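PDB 1ZBM: 1,4-dihydroxy-6-naphtoate synthase from Archaeoglobus fulgidus, which probably catalyses the conversion of cyclic dehypoxanthine futalosine into 1,4-dihydroxy-6-naphthoate, a step in menaquinone (vitamin K2) biosynthesis. Local coordinates for residues A[25-30]-A[215-220]; A[51-54]-A[58-61]; A[67-72]-A[76-81]; A[221-224]-A[230-233]. One frame throughout, in Å; residues are numbered along the deposited sequence.

Contact 1 of 4, residues A[25-30]-A[215-220]; sequences MFYAMT and PDEAIE
Y27 carries this contact alone on its side, lying against A218 and reaching past it to E217. CG of Y27 stands anti to the backbone N (chi1 169°), which sends the ring out from helix 20-30 across helix 215-222. The tight part is at the root of the ring. One ring face lies over the backbone of A218, and A218 CA sits 4.0 Å from the ring centroid, 25° off the ring normal. This is a CH-pi contact, displaced toward the rim. The two CB atoms of Y27 and A218 are 3.9 Å apart. With only a methyl group at A218, the two backbones come close, and the CA atoms of Y27 and A218 are 5.5 Å apart. The looser, more solvent-facing side is at E217, which is partly exposed. Its chain is extended beyond CG and carries the carboxylate to the phenol. Y27 OH donates to E217 OE2 at 2.6 Å. The bond uses the anti lone pair of OE2, the one turned from the other oxygen. Ring and carboxylate planes are nearly perpendicular, 86° apart. A leucine at Y27 would probably leave the E217 carboxylate without this donor and the backbone face of A218 less well covered. The fold is consistent with the periplasmic-binding-protein clan, and helix 20-30 belongs to the lobe built on the sheet containing strand 39-44. M29 and T30 touch that strand, while M25 and A28 pack on helix 194-213. I219 turns from Y27 and packs on helix 231-241, so helix 215-222 lies between helices 20-30 and 231-241.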
# COMPACT_ATOMS: atom_id res chain seq x y z
N MSE A 25 -5.77 8.46 6.67
CA MSE A 25 -4.64 8.44 7.60
C MSE A 25 -3.98 9.82 7.74
O MSE A 25 -3.66 10.25 8.86
CB MSE A 25 -3.62 7.41 7.11
CG MSE A 25 -2.42 7.19 8.01
SE MSE A 25 -1.05 6.12 7.11
CE MSE A 25 -2.19 4.68 6.46
N PHE A 26 -3.79 10.51 6.63
CA PHE A 26 -3.14 11.84 6.64
C PHE A 26 -4.05 13.05 6.85
O PHE A 26 -3.55 14.17 6.92
CB PHE A 26 -2.35 12.07 5.35
CG PHE A 26 -1.04 11.35 5.30
CD1 PHE A 26 -0.95 10.09 4.73
CD2 PHE A 26 0.12 11.96 5.77
CE1 PHE A 26 0.28 9.44 4.63
CE2 PHE A 26 1.35 11.32 5.68
CZ PHE A 26 1.44 10.06 5.10
N TYR A 27 -5.36 12.83 6.96
CA TYR A 27 -6.30 13.93 7.15
C TYR A 27 -5.91 14.93 8.24
O TYR A 27 -5.86 16.13 7.99
CB TYR A 27 -7.70 13.40 7.45
CG TYR A 27 -8.64 14.48 7.91
CD1 TYR A 27 -8.87 14.70 9.27
CD2 TYR A 27 -9.23 15.35 6.99
CE1 TYR A 27 -9.67 15.76 9.70
CE2 TYR A 27 -10.02 16.41 7.41
CZ TYR A 27 -10.24 16.61 8.77
OH TYR A 27 -11.03 17.66 9.17
N ALA A 28 -5.65 14.43 9.45
CA ALA A 28 -5.29 15.31 10.55
C ALA A 28 -4.07 16.16 10.24
O ALA A 28 -4.01 17.34 10.60
CB ALA A 28 -5.03 14.48 11.82
N MSE A 29 -3.09 15.57 9.57
CA MSE A 29 -1.86 16.28 9.23
C MSE A 29 -2.06 17.28 8.10
O MSE A 29 -1.54 18.39 8.14
CB MSE A 29 -0.75 15.30 8.87
CG MSE A 29 0.64 15.90 8.86
SE MSE A 29 2.02 14.62 8.35
CE MSE A 29 2.22 13.70 10.05
N THR A 30 -2.83 16.89 7.09
CA THR A 30 -3.10 17.76 5.95
C THR A 30 -4.02 18.93 6.29
O THR A 30 -4.20 19.85 5.47
CB THR A 30 -3.70 16.96 4.77
OG1 THR A 30 -4.83 16.20 5.24
CG2 THR A 30 -2.67 16.02 4.17
N PRO A 215 -13.57 8.85 12.49
CA PRO A 215 -13.71 8.18 11.20
C PRO A 215 -14.56 8.92 10.18
O PRO A 215 -14.23 8.95 8.99
CB PRO A 215 -14.30 6.83 11.58
CG PRO A 215 -15.17 7.17 12.74
CD PRO A 215 -14.26 8.08 13.55
N ASP A 216 -15.65 9.53 10.62
CA ASP A 216 -16.50 10.23 9.67
C ASP A 216 -15.88 11.52 9.18
O ASP A 216 -15.95 11.83 7.99
CB ASP A 216 -17.87 10.48 10.29
CG ASP A 216 -18.61 9.18 10.58
OD1 ASP A 216 -18.92 8.45 9.60
OD2 ASP A 216 -18.86 8.89 11.76
N GLU A 217 -15.25 12.27 10.08
CA GLU A 217 -14.62 13.51 9.68
C GLU A 217 -13.47 13.23 8.71
O GLU A 217 -13.44 13.76 7.60
CB GLU A 217 -14.10 14.25 10.91
CG GLU A 217 -13.68 15.68 10.62
CD GLU A 217 -12.93 16.31 11.77
OE1 GLU A 217 -13.28 16.04 12.93
OE2 GLU A 217 -11.99 17.10 11.51
N ALA A 218 -12.53 12.38 9.12
CA ALA A 218 -11.39 12.04 8.27
C ALA A 218 -11.81 11.42 6.94
O ALA A 218 -11.22 11.71 5.89
CB ALA A 218 -10.44 11.11 9.02
N ILE A 219 -12.83 10.58 6.96
CA ILE A 219 -13.31 9.92 5.76
C ILE A 219 -13.97 10.91 4.80
O ILE A 219 -13.97 10.72 3.59
CB ILE A 219 -14.32 8.81 6.12
CG1 ILE A 219 -14.05 7.56 5.29
CG2 ILE A 219 -15.76 9.30 5.91
CD1 ILE A 219 -14.19 7.74 3.81
N GLU A 220 -14.54 11.98 5.35
CA GLU A 220 -15.22 12.99 4.55
C GLU A 220 -14.28 13.59 3.51
O GLU A 220 -14.61 13.69 2.33
CB GLU A 220 -15.76 14.11 5.44
CG GLU A 220 -16.66 15.10 4.71
CD GLU A 220 -17.90 14.44 4.15
OE1 GLU A 220 -18.60 13.73 4.92
OE2 GLU A 220 -18.18 14.62 2.94

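Contact 2 of 4, residues A[51-54]-A[58-61]; sequences NRKA and EYEV
K53 and Y59 both have CG anti to their own carbonyl carbon (chi1 -73° and -47°), and these torsions help bring the lysine end and the phenol oxygen together. From there the K53 chain runs extended to its amine. E58 takes another course: its CG is anti to the backbone N, and the chain then bends at chi2 (99°), which turns the carboxylate back beside the lysine. K53 NZ donates to Y59 OH at 3.3 Å, a rather long bond. K53 CD also passes the same oxygen, 3.6 Å from Y59 OH, so the lysine meets the tyrosine with its last methylenes as well as its amine. The charged ends of K53 and E58 do not touch. NZ of K53 and OE1 of E58 stay 4.3 Å apart, and a water joins them. It accepts from K53 NZ at 2.5 Å, a short distance whose exact length is doubtful, and donates to E58 OE1 at 2.7 Å. Nearer the backbone, CB of E58 packs at 3.7 Å from O of K53. CG of E58 lies over one face of the neighbouring Y59 ring, 3.6 Å above its plane. The main polar partner of Y59 OH is E45, which also forms a salt bridge with K53 NZ. The contact closes the short loop between helix 47-53 and strand 61-65. The chemistry is that of one ammonium group shared among a phenol, a water and the E45 carboxylate. Two acidic residues nearby would probably favour the charged form of K53, with E58 acting largely through the water.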
# COMPACT_ATOMS: atom_id res chain seq x y z
N ASN A 51 7.40 4.25 -5.70
CA ASN A 51 8.32 3.12 -5.59
C ASN A 51 9.51 3.37 -6.51
O ASN A 51 10.63 3.07 -6.15
CB ASN A 51 7.65 1.80 -5.99
CG ASN A 51 6.69 1.30 -4.94
OD1 ASN A 51 6.83 1.60 -3.75
ND2 ASN A 51 5.71 0.51 -5.37
N ARG A 52 9.25 3.92 -7.69
CA ARG A 52 10.31 4.20 -8.64
C ARG A 52 11.13 5.42 -8.25
O ARG A 52 12.36 5.37 -8.25
CB ARG A 52 9.72 4.35 -10.04
CG ARG A 52 9.29 3.02 -10.66
CD ARG A 52 8.62 3.19 -12.01
NE ARG A 52 8.43 1.89 -12.69
CZ ARG A 52 9.40 1.21 -13.31
NH1 ARG A 52 10.63 1.70 -13.35
NH2 ARG A 52 9.14 0.05 -13.90
N LYS A 53 10.48 6.53 -7.91
CA LYS A 53 11.20 7.74 -7.52
C LYS A 53 12.04 7.51 -6.27
O LYS A 53 12.98 8.26 -6.00
CB LYS A 53 10.24 8.90 -7.28
CG LYS A 53 9.63 9.46 -8.54
CD LYS A 53 8.95 10.77 -8.22
CE LYS A 53 8.71 11.59 -9.47
NZ LYS A 53 8.14 12.92 -9.10
N ALA A 54 11.69 6.48 -5.51
CA ALA A 54 12.40 6.15 -4.27
C ALA A 54 13.82 5.65 -4.55
O ALA A 54 14.65 5.58 -3.65
CB ALA A 54 11.62 5.11 -3.48
N GLU A 58 14.37 10.68 -3.53
CA GLU A 58 13.75 11.96 -3.83
C GLU A 58 13.16 12.68 -2.62
O GLU A 58 13.45 13.84 -2.38
CB GLU A 58 12.67 11.78 -4.88
CG GLU A 58 12.10 13.08 -5.41
CD GLU A 58 12.71 13.48 -6.74
OE1 GLU A 58 12.26 12.96 -7.79
OE2 GLU A 58 13.66 14.31 -6.74
N TYR A 59 12.32 11.99 -1.86
CA TYR A 59 11.68 12.63 -0.72
C TYR A 59 12.25 12.19 0.63
O TYR A 59 12.88 11.13 0.74
CB TYR A 59 10.18 12.35 -0.75
CG TYR A 59 9.55 12.59 -2.10
CD1 TYR A 59 9.49 13.88 -2.65
CD2 TYR A 59 9.02 11.54 -2.83
CE1 TYR A 59 8.92 14.09 -3.90
CE2 TYR A 59 8.45 11.74 -4.08
CZ TYR A 59 8.40 13.01 -4.61
OH TYR A 59 7.83 13.20 -5.86
N GLU A 60 12.05 13.02 1.64
CA GLU A 60 12.51 12.71 2.99
C GLU A 60 11.67 11.57 3.55
O GLU A 60 12.19 10.68 4.20
CB GLU A 60 12.36 13.92 3.91
CG GLU A 60 13.47 14.95 3.79
CD GLU A 60 13.27 15.94 2.66
OE1 GLU A 60 12.20 15.93 2.01
OE2 GLU A 60 14.20 16.74 2.43
N VAL A 61 10.37 11.62 3.30
CA VAL A 61 9.45 10.59 3.77
C VAL A 61 8.49 10.22 2.64
O VAL A 61 7.82 11.08 2.08
CB VAL A 61 8.58 11.07 4.97
CG1 VAL A 61 7.66 9.95 5.42
CG2 VAL A 61 9.46 11.53 6.12
O HOH W 1 10.27 14.28 -9.00

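Contact 3 of 4, residues A[67-72]-A[76-81]; sequences HAYALL and YRILSA
Y69 OH stands 3.2 Å from O of Y76, close enough for a hydrogen bond, although its proton has another acceptor within reach. A firmer backbone bond links Y76 N to O of L72 at 3.1 Å, with an N-H...O angle of 139°. The same carbonyl oxygen of L72 lies in the plane of the Y76 ring, at its edge. The phenol end of Y76 is satisfied elsewhere: its OH bonds to the carbonyl of Y59. R77 likewise finds its main partner in Q197, while its NH1 makes only a weak bond to the carbonyl of I78. Within residues 67-72, L72 N donates to O of Y69 in a type I turn. Apolar contacts fill the rest. With chi1 at 180°, the Y69 ring swings away from its own backbone N and across to the strand. There I78 CG1 sits over one ring face, 3.6 Å from the centroid and 22° off the normal, a CH-pi contact. L72 CD1 meets Y76 CD2 at 4.0 Å. Losing the ring to a serine at Y69 is likely to leave I78 without the surface it packs on. Y69 is also about 7 Å, side chain to side chain, from T114, a predicted substrate-binding residue. The chemistry implies a join of mixed kind, in which a backbone bond fixes the start of strand 76-86 and an aromatic face holds it against helix 66-69 and the turn that follows.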
# COMPACT_ATOMS: atom_id res chain seq x y z
N HIS A 67 7.55 -4.63 -1.10
CA HIS A 67 8.38 -5.19 -2.16
C HIS A 67 9.51 -4.22 -2.52
O HIS A 67 10.69 -4.53 -2.36
CB HIS A 67 7.50 -5.46 -3.39
CG HIS A 67 8.26 -5.98 -4.57
ND1 HIS A 67 7.68 -6.10 -5.82
CD2 HIS A 67 9.53 -6.43 -4.71
CE1 HIS A 67 8.56 -6.59 -6.67
NE2 HIS A 67 9.69 -6.80 -6.02
N ALA A 68 9.13 -3.05 -3.01
CA ALA A 68 10.07 -2.02 -3.41
C ALA A 68 11.11 -1.72 -2.33
O ALA A 68 12.30 -1.57 -2.62
CB ALA A 68 9.32 -0.75 -3.78
N TYR A 69 10.66 -1.65 -1.08
CA TYR A 69 11.55 -1.36 0.04
C TYR A 69 12.79 -2.24 0.06
O TYR A 69 13.88 -1.79 0.42
CB TYR A 69 10.81 -1.52 1.38
CG TYR A 69 11.70 -1.23 2.56
CD1 TYR A 69 12.17 0.06 2.80
CD2 TYR A 69 12.17 -2.26 3.38
CE1 TYR A 69 13.09 0.32 3.81
CE2 TYR A 69 13.09 -2.01 4.41
CZ TYR A 69 13.54 -0.70 4.60
OH TYR A 69 14.48 -0.41 5.56
N ALA A 70 12.63 -3.51 -0.32
CA ALA A 70 13.77 -4.42 -0.31
C ALA A 70 14.88 -3.96 -1.27
O ALA A 70 16.04 -4.34 -1.10
CB ALA A 70 13.32 -5.83 -0.66
N LEU A 71 14.51 -3.14 -2.25
CA LEU A 71 15.46 -2.63 -3.24
C LEU A 71 15.97 -1.21 -2.90
O LEU A 71 16.61 -0.57 -3.74
CB LEU A 71 14.83 -2.62 -4.64
CG LEU A 71 14.52 -3.96 -5.31
CD1 LEU A 71 13.56 -3.74 -6.47
CD2 LEU A 71 15.81 -4.60 -5.81
N LEU A 72 15.70 -0.74 -1.69
CA LEU A 72 16.15 0.59 -1.29
C LEU A 72 16.28 0.78 0.22
O LEU A 72 16.14 1.89 0.73
CB LEU A 72 15.23 1.65 -1.91
CG LEU A 72 13.75 1.28 -1.87
CD1 LEU A 72 13.13 1.85 -0.61
CD2 LEU A 72 13.04 1.83 -3.11
N TYR A 76 16.85 4.15 2.76
CA TYR A 76 15.62 4.33 3.52
C TYR A 76 15.45 3.29 4.61
O TYR A 76 15.97 2.19 4.51
CB TYR A 76 14.42 4.23 2.57
CG TYR A 76 14.16 5.45 1.72
CD1 TYR A 76 13.52 6.57 2.25
CD2 TYR A 76 14.54 5.49 0.37
CE1 TYR A 76 13.27 7.70 1.48
CE2 TYR A 76 14.29 6.61 -0.41
CZ TYR A 76 13.66 7.72 0.15
OH TYR A 76 13.44 8.84 -0.60
N ARG A 77 14.72 3.64 5.67
CA ARG A 77 14.43 2.67 6.72
C ARG A 77 12.92 2.72 6.95
O ARG A 77 12.27 3.73 6.66
CB ARG A 77 15.17 2.99 8.02
CG ARG A 77 14.56 4.06 8.87
CD ARG A 77 15.28 4.11 10.21
NE ARG A 77 14.90 5.27 10.99
CZ ARG A 77 13.72 5.42 11.59
NH1 ARG A 77 12.80 4.47 11.49
NH2 ARG A 77 13.47 6.52 12.29
N ILE A 78 12.37 1.63 7.47
CA ILE A 78 10.93 1.57 7.70
C ILE A 78 10.51 2.37 8.91
O ILE A 78 11.07 2.24 10.00
CB ILE A 78 10.47 0.12 7.90
CG1 ILE A 78 10.95 -0.74 6.73
CG2 ILE A 78 8.94 0.09 7.96
CD1 ILE A 78 10.91 -2.24 7.01
N LEU A 79 9.50 3.23 8.73
CA LEU A 79 9.00 4.04 9.84
C LEU A 79 7.99 3.19 10.63
O LEU A 79 7.18 2.48 10.04
CB LEU A 79 8.34 5.30 9.28
CG LEU A 79 8.11 6.41 10.29
CD1 LEU A 79 9.44 7.04 10.72
CD2 LEU A 79 7.21 7.46 9.63
N SER A 80 8.03 3.26 11.95
CA SER A 80 7.12 2.44 12.74
C SER A 80 5.64 2.67 12.45
O SER A 80 4.83 1.77 12.64
CB SER A 80 7.40 2.65 14.23
OG SER A 80 8.77 2.34 14.52
N ALA A 81 5.29 3.86 11.96
CA ALA A 81 3.90 4.19 11.66
C ALA A 81 3.66 4.49 10.18
O ALA A 81 4.50 5.08 9.50
CB ALA A 81 3.47 5.39 12.50

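Contact 4 of 4, residues A[221-224]-A[230-233]; sequences YAMK and DRER
M223 and R231 face each other across a turn between two helices, their CA atoms 7.5 Å apart. Helix 215-222 passes into a 3-10 segment at 223-224, where K224 N bonds to O of Y221. Residue D230 is the N-cap of helix 231-241. Its OD1 accepts from R233 N at 3.0 Å, with an N-H...O angle of 155°. The donor meets OD1 on the anti side and 33° out of the carboxylate plane. Across the turn the contact is by van der Waals packing. The chain of M223, a selenomethionine here, is bent at chi2 and chi3, and this curl lays its end against the start of the second helix. SE of M223 lies 4.0 Å from CG of R231, and CE of M223 is 4.1 Å from the backbone C of D230. The two side chains cross at about a right angle. The selenium meets the aliphatic root of the arginine. The guanidinium group of R231 goes on to E220, outside these two segments, as its ionic partner. Polar and apolar jobs are thus divided: the cap steadies the helix start, E220 pairs with the arginine charge, and M223 makes the apolar contact of this largely exposed corner.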
# COMPACT_ATOMS: atom_id res chain seq x y z
N TYR A 221 -13.11 14.02 3.96
CA TYR A 221 -12.13 14.60 3.06
C TYR A 221 -11.58 13.51 2.13
O TYR A 221 -11.39 13.74 0.94
CB TYR A 221 -10.99 15.21 3.87
CG TYR A 221 -9.82 15.65 3.02
CD1 TYR A 221 -9.89 16.80 2.24
CD2 TYR A 221 -8.64 14.90 2.98
CE1 TYR A 221 -8.82 17.20 1.43
CE2 TYR A 221 -7.57 15.28 2.18
CZ TYR A 221 -7.66 16.43 1.41
OH TYR A 221 -6.62 16.82 0.61
N ALA A 222 -11.33 12.33 2.69
CA ALA A 222 -10.78 11.21 1.94
C ALA A 222 -11.63 10.85 0.73
O ALA A 222 -11.14 10.26 -0.23
CB ALA A 222 -10.64 10.00 2.84
N MSE A 223 -12.91 11.20 0.80
CA MSE A 223 -13.82 10.89 -0.30
C MSE A 223 -13.29 11.37 -1.65
O MSE A 223 -13.62 10.79 -2.68
CB MSE A 223 -15.20 11.51 -0.01
CG MSE A 223 -15.94 10.87 1.17
SE MSE A 223 -16.20 8.95 0.97
CE MSE A 223 -17.37 8.95 -0.56
N LYS A 224 -12.46 12.41 -1.66
CA LYS A 224 -11.93 12.88 -2.94
C LYS A 224 -11.20 11.77 -3.72
O LYS A 224 -10.97 11.89 -4.92
CB LYS A 224 -11.00 14.07 -2.74
CG LYS A 224 -9.82 13.77 -1.86
CD LYS A 224 -9.07 15.02 -1.51
CE LYS A 224 -8.51 15.69 -2.74
NZ LYS A 224 -7.58 16.75 -2.30
N ASP A 230 -19.19 4.50 -1.77
CA ASP A 230 -20.06 5.26 -0.89
C ASP A 230 -19.29 5.44 0.42
O ASP A 230 -18.23 4.85 0.60
CB ASP A 230 -21.36 4.48 -0.67
CG ASP A 230 -21.13 2.99 -0.57
OD1 ASP A 230 -20.81 2.49 0.53
OD2 ASP A 230 -21.27 2.30 -1.61
N ARG A 231 -19.83 6.26 1.32
CA ARG A 231 -19.17 6.54 2.60
C ARG A 231 -18.88 5.32 3.49
O ARG A 231 -17.82 5.22 4.10
CB ARG A 231 -19.98 7.57 3.40
CG ARG A 231 -19.56 9.00 3.08
CD ARG A 231 -20.65 10.05 3.31
NE ARG A 231 -20.21 11.34 2.77
CZ ARG A 231 -20.47 11.79 1.54
NH1 ARG A 231 -20.00 12.97 1.15
NH2 ARG A 231 -21.23 11.08 0.72
N GLU A 232 -19.83 4.39 3.54
CA GLU A 232 -19.65 3.21 4.36
C GLU A 232 -18.55 2.31 3.83
O GLU A 232 -17.69 1.84 4.58
CB GLU A 232 -20.96 2.43 4.46
CG GLU A 232 -22.00 3.12 5.34
CD GLU A 232 -21.43 3.51 6.71
OE1 GLU A 232 -21.14 4.71 6.91
OE2 GLU A 232 -21.27 2.60 7.56
N ARG A 233 -18.60 2.06 2.53
CA ARG A 233 -17.63 1.20 1.88
C ARG A 233 -16.23 1.81 1.99
O ARG A 233 -15.24 1.09 2.17
CB ARG A 233 -18.01 1.03 0.41
CG ARG A 233 -17.75 -0.34 -0.15
CD ARG A 233 -19.06 -1.06 -0.45
NE ARG A 233 -18.97 -1.74 -1.74
CZ ARG A 233 -19.98 -2.32 -2.35
NH1 ARG A 233 -21.19 -2.32 -1.79
NH2 ARG A 233 -19.79 -2.91 -3.52

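Overall arrangement
From the N terminus, helix 20-30 supplies the first half of contact 1, whose partner comes only after a span of 184 residues. Contacts 2 and 3 are both nested inside that long loop. They close in series, each over three residues: contact 2 between helix 47-53 and strand 61-65, contact 3 between helix 66-69 and strand 76-86. These two touch, probably through a hydrogen bond. Contact 4 follows contact 1 along helix 215-222 and closes the turn to helix 231-241. Contacts 1 and 4 touch along their shared helix, where Y27 CD2 packs on Y221 CB. Contacts 3 and 4 lie on opposite sides of the chain's centre, with centres about 28 Å apart. No two loops cross.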